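Chitinase (Thermococcus chitonophagus, PDB 5XSW) probably hydrolyses internal glycosidic bonds of chitin as an endochitinase. Local coordinates at residues 49-58 with 66-74. Residues are numbered along the deposited sequence; the frame is centred on the assembly and turned at random.
Sequences IKYADGGEPV and VTIDLTWRG
Arg-73 meets Asp-53 end-on and Tyr-51 over the ring, so one side chain serves both a charge and an aromatic face. In the salt bridge Arg-73 NH1 reaches Asp-53 OD2 (2.8 Å) through the syn lone pair, and Arg-73 NH2 reaches Asp-53 OD1 at 2.9 Å; with the two flat groups nearly coplanar, this double grip fixes the rotation of the guanidinium. Arg-73 CZ stands 4.6 Å from the Tyr-51 ring centroid in a cation-pi contact, NH2 over the rim near CG and the planes 56° apart, while CD makes a CH-pi contact on that face. Pro-57 CD packs over the opposite face, sandwiching the phenol. A water, close to Tyr-51 OH (2.5 Å, short), donates to Leu-70 O.

Backbone pairing is brief: Val-58 and Asp-69 form an antiparallel hydrogen-bonded pair, Val-58 N to Asp-69 O 3.0 Å and Asp-69 N to Val-58 O 2.7 Å. In an Asx turn, Thr-71 N meets Asp-69 OD1 from above the carboxylate plane.

Among apolar contacts, Ile-49 CD1 sits 3.9 Å from Ile-68 CG1 and also touches Val-66 CG1; Pro-57 CB rests on Ile-68 CG2. A type I turn, Tyr-51 to Gly-54, ends strand 45-51, which pairs with 80-89; strand 65-69 pairs with 32-41 and 58-62. The two antiparallel sheets, consistent with a beta-sandwich, meet here, and Asp-69 reaches helix 475-482 through Arg-482.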
loop_
_atom_site.group_PDB
_atom_site.type_symbol
_atom_site.label_atom_id
_atom_site.label_comp_id
_atom_site.label_asym_id
_atom_site.label_seq_id
_atom_site.Cartn_x
_atom_site.Cartn_y
_atom_site.Cartn_z
ATOM N N ILE A 49 -12.762 -35.416 -3.819
ATOM C CA ILE A 49 -13.092 -34.163 -4.481
ATOM C C ILE A 49 -11.815 -33.732 -5.190
ATOM O O ILE A 49 -10.783 -33.531 -4.525
ATOM C CB ILE A 49 -13.546 -33.084 -3.469
ATOM C CG1 ILE A 49 -14.759 -33.547 -2.675
ATOM C CG2 ILE A 49 -13.809 -31.751 -4.168
ATOM C CD1 ILE A 49 -15.303 -32.484 -1.692
ATOM N N LYS A 50 -11.869 -33.647 -6.512
ATOM C CA LYS A 50 -10.676 -33.364 -7.323
ATOM C C LYS A 50 -10.999 -32.355 -8.379
ATOM O O LYS A 50 -12.175 -32.177 -8.722
ATOM C CB LYS A 50 -10.146 -34.641 -7.986
ATOM C CG LYS A 50 -9.764 -35.723 -6.968
ATOM C CD LYS A 50 -9.194 -36.955 -7.679
ATOM C CE LYS A 50 -8.602 -37.947 -6.690
ATOM N NZ LYS A 50 -7.933 -39.086 -7.401
ATOM N N TYR A 51 -9.981 -31.670 -8.905
ATOM C CA TYR A 51 -10.232 -30.777 -10.038
ATOM C C TYR A 51 -10.258 -31.585 -11.296
ATOM O O TYR A 51 -9.492 -32.528 -11.419
ATOM C CB TYR A 51 -9.166 -29.681 -10.195
ATOM C CG TYR A 51 -9.103 -28.711 -9.049
ATOM C CD1 TYR A 51 -10.190 -27.870 -8.761
ATOM C CD2 TYR A 51 -7.962 -28.602 -8.283
ATOM C CE1 TYR A 51 -10.140 -26.978 -7.706
ATOM C CE2 TYR A 51 -7.889 -27.705 -7.226
ATOM C CZ TYR A 51 -8.983 -26.889 -6.954
ATOM O OH TYR A 51 -8.922 -26.004 -5.925
ATOM N N ALA A 52 -11.105 -31.182 -12.237
ATOM C CA ALA A 52 -11.255 -31.916 -13.471
ATOM C C ALA A 52 -9.965 -31.925 -14.266
ATOM O O ALA A 52 -9.693 -32.892 -14.979
ATOM C CB ALA A 52 -12.373 -31.335 -14.301
ATOM N N ASP A 53 -9.193 -30.837 -14.164
ATOM C CA ASP A 53 -7.960 -30.696 -14.930
ATOM C C ASP A 53 -6.713 -30.983 -14.090
ATOM O O ASP A 53 -5.626 -30.516 -14.409
ATOM C CB ASP A 53 -7.880 -29.288 -15.595
ATOM C CG ASP A 53 -8.032 -28.100 -14.595
ATOM O OD1 ASP A 53 -8.315 -28.309 -13.380
ATOM O OD2 ASP A 53 -7.892 -26.929 -15.061
ATOM N N GLY A 54 -6.862 -31.788 -13.042
ATOM C CA GLY A 54 -5.735 -32.229 -12.246
ATOM C C GLY A 54 -5.597 -31.500 -10.929
ATOM O O GLY A 54 -5.997 -30.346 -10.806
ATOM N N GLY A 55 -5.016 -32.175 -9.947
ATOM C CA GLY A 55 -4.893 -31.640 -8.601
ATOM C C GLY A 55 -6.212 -31.746 -7.847
ATOM O O GLY A 55 -7.208 -32.213 -8.380
ATOM N N GLU A 56 -6.222 -31.302 -6.603
ATOM C CA GLU A 56 -7.426 -31.338 -5.800
ATOM C C GLU A 56 -7.429 -30.176 -4.805
ATOM O O GLU A 56 -6.381 -29.808 -4.261
ATOM C CB GLU A 56 -7.538 -32.676 -5.057
ATOM C CG GLU A 56 -6.484 -32.898 -3.960
ATOM C CD GLU A 56 -6.519 -34.308 -3.350
ATOM O OE1 GLU A 56 -5.828 -34.547 -2.332
ATOM O OE2 GLU A 56 -7.244 -35.179 -3.877
ATOM N N PRO A 57 -8.616 -29.615 -4.543
ATOM C CA PRO A 57 -8.753 -28.666 -3.447
ATOM C C PRO A 57 -8.643 -29.371 -2.115
ATOM O O PRO A 57 -8.452 -30.572 -2.064
ATOM C CB PRO A 57 -10.161 -28.087 -3.663
ATOM C CG PRO A 57 -10.920 -29.255 -4.283
ATOM C CD PRO A 57 -9.905 -29.866 -5.222
ATOM N N VAL A 58 -8.745 -28.608 -1.038
ATOM C CA VAL A 58 -8.830 -29.129 0.311
ATOM C C VAL A 58 -10.318 -29.196 0.690
ATOM O O VAL A 58 -11.107 -28.372 0.213
ATOM C CB VAL A 58 -8.062 -28.211 1.305
ATOM C CG1 VAL A 58 -8.428 -28.511 2.753
ATOM C CG2 VAL A 58 -6.564 -28.312 1.064
ATOM N N VAL A 66 -20.157 -30.271 4.019
ATOM C CA VAL A 66 -18.824 -30.416 3.418
ATOM C C VAL A 66 -18.329 -28.993 3.015
ATOM O O VAL A 66 -19.080 -28.231 2.432
ATOM C CB VAL A 66 -18.846 -31.332 2.178
ATOM C CG1 VAL A 66 -17.431 -31.480 1.563
ATOM C CG2 VAL A 66 -19.375 -32.759 2.543
ATOM N N THR A 67 -17.089 -28.655 3.342
ATOM C CA THR A 67 -16.529 -27.321 3.002
ATOM C C THR A 67 -15.320 -27.490 2.097
ATOM O O THR A 67 -14.345 -28.139 2.499
ATOM C CB THR A 67 -16.115 -26.577 4.253
ATOM O OG1 THR A 67 -17.245 -26.526 5.143
ATOM C CG2 THR A 67 -15.599 -25.093 3.879
ATOM N N ILE A 68 -15.411 -26.967 0.874
ATOM C CA ILE A 68 -14.324 -27.050 -0.082
ATOM C C ILE A 68 -13.515 -25.749 -0.025
ATOM O O ILE A 68 -14.090 -24.668 -0.182
ATOM C CB ILE A 68 -14.809 -27.245 -1.495
ATOM C CG1 ILE A 68 -15.573 -28.593 -1.634
ATOM C CG2 ILE A 68 -13.606 -27.205 -2.469
ATOM C CD1 ILE A 68 -16.379 -28.617 -2.946
ATOM N N ASP A 69 -12.213 -25.870 0.200
ATOM C CA ASP A 69 -11.283 -24.714 0.213
ATOM C C ASP A 69 -10.438 -24.773 -1.065
ATOM O O ASP A 69 -9.713 -25.731 -1.263
ATOM C CB ASP A 69 -10.430 -24.761 1.490
ATOM C CG ASP A 69 -9.368 -23.623 1.579
ATOM O OD1 ASP A 69 -9.208 -22.861 0.635
ATOM O OD2 ASP A 69 -8.689 -23.553 2.611
ATOM N N LEU A 70 -10.570 -23.771 -1.942
ATOM C CA LEU A 70 -9.898 -23.790 -3.220
ATOM C C LEU A 70 -8.425 -23.356 -3.123
ATOM O O LEU A 70 -7.734 -23.363 -4.132
ATOM C CB LEU A 70 -10.620 -22.889 -4.222
ATOM C CG LEU A 70 -12.074 -23.261 -4.524
ATOM C CD1 LEU A 70 -12.738 -22.173 -5.374
ATOM C CD2 LEU A 70 -12.120 -24.648 -5.267
ATOM N N THR A 71 -8.000 -23.001 -1.913
ATOM C CA THR A 71 -6.624 -22.565 -1.591
ATOM C C THR A 71 -6.074 -21.643 -2.677
ATOM O O THR A 71 -6.574 -20.538 -2.841
ATOM C CB THR A 71 -5.653 -23.795 -1.316
ATOM O OG1 THR A 71 -5.431 -24.556 -2.506
ATOM C CG2 THR A 71 -6.229 -24.682 -0.246
ATOM N N TRP A 72 -5.114 -22.088 -3.476
ATOM C CA TRP A 72 -4.472 -21.169 -4.421
ATOM C C TRP A 72 -5.369 -20.897 -5.576
ATOM O O TRP A 72 -5.135 -19.990 -6.356
ATOM C CB TRP A 72 -3.130 -21.747 -4.891
ATOM C CG TRP A 72 -3.273 -22.943 -5.780
ATOM C CD1 TRP A 72 -3.315 -24.276 -5.401
ATOM C CD2 TRP A 72 -3.395 -22.926 -7.210
ATOM N NE1 TRP A 72 -3.463 -25.079 -6.528
ATOM C CE2 TRP A 72 -3.518 -24.274 -7.642
ATOM C CE3 TRP A 72 -3.446 -21.902 -8.164
ATOM C CZ2 TRP A 72 -3.669 -24.612 -8.986
ATOM C CZ3 TRP A 72 -3.595 -22.239 -9.497
ATOM C CH2 TRP A 72 -3.701 -23.583 -9.898
ATOM N N ARG A 73 -6.457 -21.644 -5.692
ATOM C CA ARG A 73 -7.316 -21.435 -6.869
ATOM C C ARG A 73 -8.632 -20.660 -6.589
ATOM O O ARG A 73 -9.579 -20.669 -7.410
ATOM C CB ARG A 73 -7.615 -22.813 -7.483
ATOM C CG ARG A 73 -7.435 -22.859 -8.926
ATOM C CD ARG A 73 -7.348 -24.306 -9.455
ATOM N NE ARG A 73 -7.740 -24.258 -10.856
ATOM C CZ ARG A 73 -7.877 -25.316 -11.643
ATOM N NH1 ARG A 73 -8.235 -25.129 -12.895
ATOM N NH2 ARG A 73 -7.658 -26.539 -11.167
ATOM N N GLY A 74 -8.678 -19.944 -5.467
ATOM C CA GLY A 74 -9.889 -19.258 -5.069
ATOM C C GLY A 74 -10.183 -17.916 -5.721
ATOM O O GLY A 74 -11.208 -17.280 -5.390
HETATM O O HOH W 1 -6.690 -26.132 -4.777
#